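Local coordinates for putative lipoprotein (PDB 3OQQ) that is of unknown function but binds calcium ions in the crystal and is probably a lipid-anchored extracellular protein of Bacteroides ovatus, at residues T126-F131 / V151-L156; L180-V185 / I269-L274. One frame throughout, in Å; residues are numbered along the deposited sequence. Where two conformers were deposited one is given.

Contact 1: residues T126-F131 / V151-L156; sequences TGVVMF and VFEYDL
Tyr-154 lays one face of its ring over the peptide that joins Thr-126 to Gly-127, with Gly-127 N standing 3.5 Å above the ring plane, toward the rim. Its CG sits between the backbone N and the carbonyl carbon (chi1 74°), and the ring beyond it lies over the facing strand. Gly-127 leaves the space for it: a CB on Gly-127 would fall 3.0 Å from Tyr-154 CE2, a clash. At the same place Tyr-154 O takes two donors, Thr-126 OG1 at 2.6 Å in the carbonyl plane and the longer Gly-127 N at 3.3 Å. Thr-126 OG1 can reach it because it is anti to the backbone N (chi1 -176°). A water donates both to this hydroxyl and to Asp-155 OD2, the latter bond being 3.1 Å long. Strands 122-131 and 150-161 pair antiparallel here, and Gly-127 with Tyr-154, a hydrogen-bonded pair, forms the cross-strand glycine-aromatic arrangement known as aromatic rescue. In the next such pair Val-129 sets CB over the face of Phe-152, a CH-pi contact 3.8 Å from the ring centroid and 14° off its normal. The opposite side of the sheet carries Val-128 CG2, 3.7 Å from Val-151 CG1, with the selenomethionine Met-130 lying alongside Val-151. Further out, Tyr-154 OH is hydrogen-bonded to Asn-125 OD1 and its ring meets Phe-335, while Asp-155 OD2 bonds to His-124 NE2 and OD1 pairs with Lys-157. An alanine in place of Tyr-154 would probably uncover the Gly-127 peptide and leave Asn-125 OD1 without its hydroxyl mate. Strand 385-388 flanks 122-131, its Leu-388 and Val-386 joined by backbone hydrogen bonds to Val-128 and Met-130.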
loop_
_atom_site.group_PDB
_atom_site.type_symbol
_atom_site.label_atom_id
_atom_site.label_comp_id
_atom_site.label_asym_id
_atom_site.label_seq_id
_atom_site.Cartn_x
_atom_site.Cartn_y
_atom_site.Cartn_z
ATOM N N THR A 126 5.157 -1.710 -0.493
ATOM C CA THR A 126 4.095 -2.294 -1.326
ATOM C C THR A 126 3.438 -3.453 -0.557
ATOM O O THR A 126 4.043 -4.024 0.347
ATOM C CB THR A 126 4.636 -2.703 -2.728
ATOM O OG1 THR A 126 3.560 -3.171 -3.542
ATOM C CG2 THR A 126 5.763 -3.749 -2.678
ATOM N N GLY A 127 2.195 -3.752 -0.903
ATOM C CA GLY A 127 1.440 -4.832 -0.293
ATOM C C GLY A 127 0.113 -5.030 -0.992
ATOM O O GLY A 127 -0.184 -4.378 -1.997
ATOM N N VAL A 128 -0.685 -5.939 -0.466
ATOM C CA VAL A 128 -2.026 -6.198 -0.980
ATOM C C VAL A 128 -2.984 -6.019 0.175
ATOM O O VAL A 128 -2.725 -6.498 1.279
ATOM C CB VAL A 128 -2.220 -7.562 -1.729
ATOM C CG1 VAL A 128 -2.086 -8.771 -0.791
ATOM C CG2 VAL A 128 -3.563 -7.575 -2.481
ATOM N N VAL A 129 -4.062 -5.289 -0.074
ATOM C CA VAL A 129 -5.063 -5.028 0.943
ATOM C C VAL A 129 -6.252 -5.900 0.636
ATOM O O VAL A 129 -6.723 -5.943 -0.507
ATOM C CB VAL A 129 -5.436 -3.534 1.048
ATOM C CG1 VAL A 129 -6.539 -3.331 2.073
ATOM C CG2 VAL A 129 -4.222 -2.696 1.416
HETATM N N MSE A 130 -6.736 -6.601 1.662
HETATM C CA MSE A 130 -7.881 -7.491 1.526
HETATM C C MSE A 130 -8.917 -7.131 2.528
HETATM O O MSE A 130 -8.656 -7.210 3.715
HETATM C CB MSE A 130 -7.452 -8.956 1.679
HETATM C CG MSE A 130 -6.533 -9.392 0.571
HETATM SE SE MSE A 130 -6.317 -11.308 0.595
HETATM C CE MSE A 130 -4.878 -11.387 -0.679
ATOM N N PHE A 131 -10.122 -6.787 2.048
ATOM C CA PHE A 131 -11.212 -6.368 2.920
ATOM C C PHE A 131 -12.413 -7.258 2.856
ATOM O O PHE A 131 -12.710 -7.825 1.810
ATOM C CB PHE A 131 -11.677 -4.956 2.527
ATOM C CG PHE A 131 -11.022 -3.866 3.299
ATOM C CD1 PHE A 131 -11.411 -3.587 4.612
ATOM C CD2 PHE A 131 -10.033 -3.080 2.718
ATOM C CE1 PHE A 131 -10.810 -2.551 5.324
ATOM C CE2 PHE A 131 -9.409 -2.063 3.452
ATOM C CZ PHE A 131 -9.808 -1.802 4.740
ATOM N N VAL A 151 -10.098 -6.463 -3.111
ATOM C CA VAL A 151 -8.692 -6.890 -3.072
ATOM C C VAL A 151 -7.962 -5.899 -3.933
ATOM O O VAL A 151 -8.306 -5.734 -5.107
ATOM C CB VAL A 151 -8.454 -8.360 -3.497
ATOM C CG1 VAL A 151 -6.985 -8.755 -3.387
ATOM C CG2 VAL A 151 -9.326 -9.326 -2.702
ATOM N N PHE A 152 -7.030 -5.167 -3.336
ATOM C CA PHE A 152 -6.252 -4.227 -4.126
ATOM C C PHE A 152 -4.828 -4.201 -3.722
ATOM O O PHE A 152 -4.524 -4.265 -2.546
ATOM C CB PHE A 152 -6.829 -2.810 -4.087
ATOM C CG PHE A 152 -6.873 -2.090 -2.762
ATOM C CD1 PHE A 152 -7.987 -2.199 -1.929
ATOM C CD2 PHE A 152 -5.869 -1.191 -2.408
ATOM C CE1 PHE A 152 -8.076 -1.459 -0.757
ATOM C CE2 PHE A 152 -5.952 -0.464 -1.221
ATOM C CZ PHE A 152 -7.072 -0.588 -0.417
ATOM N N GLU A 153 -3.955 -4.065 -4.700
ATOM C CA GLU A 153 -2.517 -3.918 -4.474
ATOM C C GLU A 153 -2.163 -2.473 -4.369
ATOM O O GLU A 153 -2.750 -1.629 -5.046
ATOM C CB GLU A 153 -1.702 -4.537 -5.621
ATOM C CG GLU A 153 -2.168 -5.917 -6.032
ATOM C CD GLU A 153 -1.306 -6.626 -7.057
ATOM O OE1 GLU A 153 -0.550 -5.936 -7.780
ATOM O OE2 GLU A 153 -1.378 -7.877 -7.122
ATOM N N TYR A 154 -1.170 -2.168 -3.572
ATOM C CA TYR A 154 -0.748 -0.780 -3.499
ATOM C C TYR A 154 0.732 -0.712 -3.612
ATOM O O TYR A 154 1.430 -1.669 -3.279
ATOM C CB TYR A 154 -1.215 -0.085 -2.207
ATOM C CG TYR A 154 -0.447 -0.510 -0.976
ATOM C CD1 TYR A 154 0.721 0.152 -0.593
ATOM C CD2 TYR A 154 -0.873 -1.586 -0.200
ATOM C CE1 TYR A 154 1.417 -0.213 0.551
ATOM C CE2 TYR A 154 -0.190 -1.947 0.963
ATOM C CZ TYR A 154 0.974 -1.283 1.309
ATOM O OH TYR A 154 1.677 -1.637 2.431
ATOM N N ASP A 155 1.219 0.466 -3.980
ATOM C CA ASP A 155 2.648 0.734 -4.076
ATOM C C ASP A 155 2.877 2.162 -3.706
ATOM O O ASP A 155 2.296 3.054 -4.315
ATOM C CB ASP A 155 3.167 0.462 -5.498
ATOM C CG ASP A 155 4.676 0.384 -5.544
ATOM O OD1 ASP A 155 5.334 1.450 -5.425
ATOM O OD2 ASP A 155 5.203 -0.734 -5.683
ATOM N N LEU A 156 3.730 2.375 -2.718
ATOM C CA LEU A 156 4.098 3.709 -2.245
ATOM C C LEU A 156 5.604 3.910 -2.382
ATOM O O LEU A 156 6.372 3.050 -1.967
ATOM C CB LEU A 156 3.666 3.911 -0.777
ATOM C CG LEU A 156 2.226 4.323 -0.543
ATOM C CD1 LEU A 156 1.738 3.875 0.831
ATOM C CD2 LEU A 156 2.063 5.826 -0.695
HETATM O O HOH W 1 4.445 -3.685 -6.157
#

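Contact 2: residues L180-V185 / I269-L274; sequences LDVRAV and ITLDGL
No flat group takes part across this contact: the touching side chains, led by Val-182 against Leu-271 and Leu-274, are all branched aliphatics, so there is neither ring face nor ring edge between the segments. The nearby aromatic rings belong to Phe-152 and Tyr-154, both touched by Leu-180 on its own sheet, while the carboxylate of Asp-181 turns from the interface to a salt bridge with Arg-300. Val-182 CG2 is the shared point, 3.7 Å from Leu-271 CD2 and also 3.7 Å from Leu-274 CD2. With CG1 anti to the backbone N (chi1 -173°), CG2 is the branch left to meet both leucines. Toward one end Leu-180 CD1 meets Ile-269 CG2 at 4.1 Å, methyl to methyl, their side chains crossing at a slant. Toward the other end Val-185 CG2 touches Leu-274 CB at 4.2 Å. The backbones stay apart, the nearest CA atoms, those of Val-185 and Leu-274, being 7.1 Å from each other, and no hydrogen bond crosses. Two antiparallel sheets thus pack face to face as in a beta sandwich, the segments running within 29° of each other: 180-185 on strand 173-184, next to 150-161 and 298-307, and 269-274 on strand 266-272, between 253-263 and 190-198. The inward spacing of Leu-180, Val-182 and then Val-185 reflects a classic beta bulge, in which Arg-183 and Ala-184 both face Val-151. On the other segment the chain leaves its strand through Gly-273, at whose backbone angles (phi 110°) a CB would be jammed against the carbonyl O of Asp-272, and Leu-274 then points its side chain toward the other segment. Leu-193 and Leu-277 also pack on Val-182. The side chain of Val-185 is about 8 Å from a bound calcium ion, and the next residue, Gly-186, is itself a calcium ligand.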
loop_
_atom_site.group_PDB
_atom_site.type_symbol
_atom_site.label_atom_id
_atom_site.label_comp_id
_atom_site.label_asym_id
_atom_site.label_seq_id
_atom_site.Cartn_x
_atom_site.Cartn_y
_atom_site.Cartn_z
ATOM N N LEU A 180 -2.724 2.400 -6.688
ATOM C CA LEU A 180 -3.773 1.544 -6.130
ATOM C C LEU A 180 -4.334 0.758 -7.292
ATOM O O LEU A 180 -4.861 1.366 -8.248
ATOM C CB LEU A 180 -4.877 2.367 -5.433
ATOM C CG LEU A 180 -4.492 3.266 -4.252
ATOM C CD1 LEU A 180 -5.645 4.159 -3.875
ATOM C CD2 LEU A 180 -4.031 2.448 -3.047
ATOM N N ASP A 181 -4.127 -0.570 -7.275
ATOM C CA ASP A 181 -4.541 -1.452 -8.376
ATOM C C ASP A 181 -5.596 -2.420 -7.931
ATOM O O ASP A 181 -5.323 -3.214 -7.037
ATOM C CB ASP A 181 -3.323 -2.235 -8.930
ATOM C CG ASP A 181 -2.226 -1.344 -9.460
ATOM O OD1 ASP A 181 -2.533 -0.174 -9.844
ATOM O OD2 ASP A 181 -1.061 -1.778 -9.451
ATOM N N VAL A 182 -6.783 -2.387 -8.574
ATOM C CA VAL A 182 -7.898 -3.283 -8.240
ATOM C C VAL A 182 -7.615 -4.691 -8.757
ATOM O O VAL A 182 -7.619 -4.931 -9.966
ATOM C CB VAL A 182 -9.276 -2.790 -8.749
ATOM C CG1 VAL A 182 -10.398 -3.689 -8.214
ATOM C CG2 VAL A 182 -9.523 -1.342 -8.367
ATOM N N ARG A 183 -7.467 -5.635 -7.841
ATOM C CA ARG A 183 -7.228 -7.006 -8.225
ATOM C C ARG A 183 -8.556 -7.774 -8.288
ATOM O O ARG A 183 -8.753 -8.552 -9.209
ATOM C CB ARG A 183 -6.185 -7.626 -7.266
ATOM C CG ARG A 183 -6.430 -9.029 -6.844
ATOM C CD ARG A 183 -5.240 -9.921 -7.034
ATOM N NE ARG A 183 -3.995 -9.564 -6.338
ATOM C CZ ARG A 183 -3.568 -10.127 -5.209
ATOM N NH1 ARG A 183 -4.333 -11.018 -4.566
ATOM N NH2 ARG A 183 -2.370 -9.816 -4.716
ATOM N N ALA A 184 -9.467 -7.560 -7.335
ATOM C CA ALA A 184 -10.748 -8.273 -7.322
ATOM C C ALA A 184 -11.777 -7.540 -6.480
ATOM O O ALA A 184 -11.404 -6.824 -5.544
ATOM C CB ALA A 184 -10.556 -9.693 -6.760
ATOM N N VAL A 185 -13.076 -7.830 -6.745
ATOM C CA VAL A 185 -14.205 -7.321 -5.969
ATOM C C VAL A 185 -15.146 -8.517 -5.732
ATOM O O VAL A 185 -15.983 -8.827 -6.570
ATOM C CB VAL A 185 -14.916 -6.082 -6.582
ATOM C CG1 VAL A 185 -15.995 -5.547 -5.644
ATOM C CG2 VAL A 185 -13.919 -4.974 -6.923
ATOM N N ILE A 269 -7.623 9.848 -0.429
ATOM C CA ILE A 269 -7.652 9.362 -1.801
ATOM C C ILE A 269 -8.726 8.293 -1.954
ATOM O O ILE A 269 -8.711 7.303 -1.223
ATOM C CB ILE A 269 -6.232 8.818 -2.202
ATOM C CG1 ILE A 269 -5.182 9.957 -2.091
ATOM C CG2 ILE A 269 -6.235 8.209 -3.641
ATOM C CD1 ILE A 269 -3.745 9.560 -2.232
ATOM N N THR A 270 -9.644 8.475 -2.924
ATOM C CA THR A 270 -10.671 7.453 -3.168
ATOM C C THR A 270 -10.752 7.077 -4.652
ATOM O O THR A 270 -10.682 7.944 -5.523
ATOM C CB THR A 270 -12.050 7.877 -2.670
ATOM O OG1 THR A 270 -12.411 9.085 -3.316
ATOM C CG2 THR A 270 -12.121 8.037 -1.147
ATOM N N LEU A 271 -10.926 5.777 -4.910
ATOM C CA LEU A 271 -11.161 5.195 -6.212
ATOM C C LEU A 271 -12.561 4.616 -6.199
ATOM O O LEU A 271 -12.815 3.601 -5.541
ATOM C CB LEU A 271 -10.112 4.126 -6.548
ATOM C CG LEU A 271 -10.333 3.394 -7.894
ATOM C CD1 LEU A 271 -10.323 4.385 -9.096
ATOM C CD2 LEU A 271 -9.312 2.318 -8.081
ATOM N N ASP A 272 -13.484 5.312 -6.870
ATOM C CA ASP A 272 -14.905 4.947 -6.962
ATOM C C ASP A 272 -15.128 4.245 -8.307
ATOM O O ASP A 272 -14.276 4.375 -9.196
ATOM C CB ASP A 272 -15.716 6.237 -6.819
ATOM C CG ASP A 272 -17.217 6.154 -6.579
ATOM O OD1 ASP A 272 -17.783 5.023 -6.635
ATOM O OD2 ASP A 272 -17.822 7.201 -6.368
ATOM N N GLY A 273 -16.198 3.449 -8.429
ATOM C CA GLY A 273 -16.478 2.718 -9.674
ATOM C C GLY A 273 -16.311 1.212 -9.635
ATOM O O GLY A 273 -16.496 0.524 -10.660
ATOM N N LEU A 274 -15.949 0.681 -8.438
ATOM C CA LEU A 274 -15.735 -0.744 -8.209
ATOM C C LEU A 274 -16.942 -1.590 -8.606
ATOM O O LEU A 274 -16.761 -2.708 -9.072
ATOM C CB LEU A 274 -15.388 -1.035 -6.727
ATOM C CG LEU A 274 -14.156 -0.388 -6.125
ATOM C CD1 LEU A 274 -13.877 -1.010 -4.702
ATOM C CD2 LEU A 274 -12.942 -0.518 -7.073
#

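How the contacts relate
From the N terminus, strand 122-131 leads into a 19-residue, mostly irregular connection that holds the calcium ligands Glu-132, Asp-146, Asn-148 and Asp-149; contact 1 closes it by pairing the strand with 150-161. The chain then returns along strand 173-184, and contact 2 closes a much longer excursion of 83 residues, rich in strand, that builds much of the second sheet. The two contacts follow in series, neither nesting nor crossing. Strands 150-161 and 173-184 join them: Ala-184 O lies 2.8 Å from Val-151 N, a probable hydrogen bond, and Glu-153 OE2 of contact 1 forms a salt bridge with Arg-183 NE of contact 2. Contact 1 works within a sheet, contact 2 between sheets.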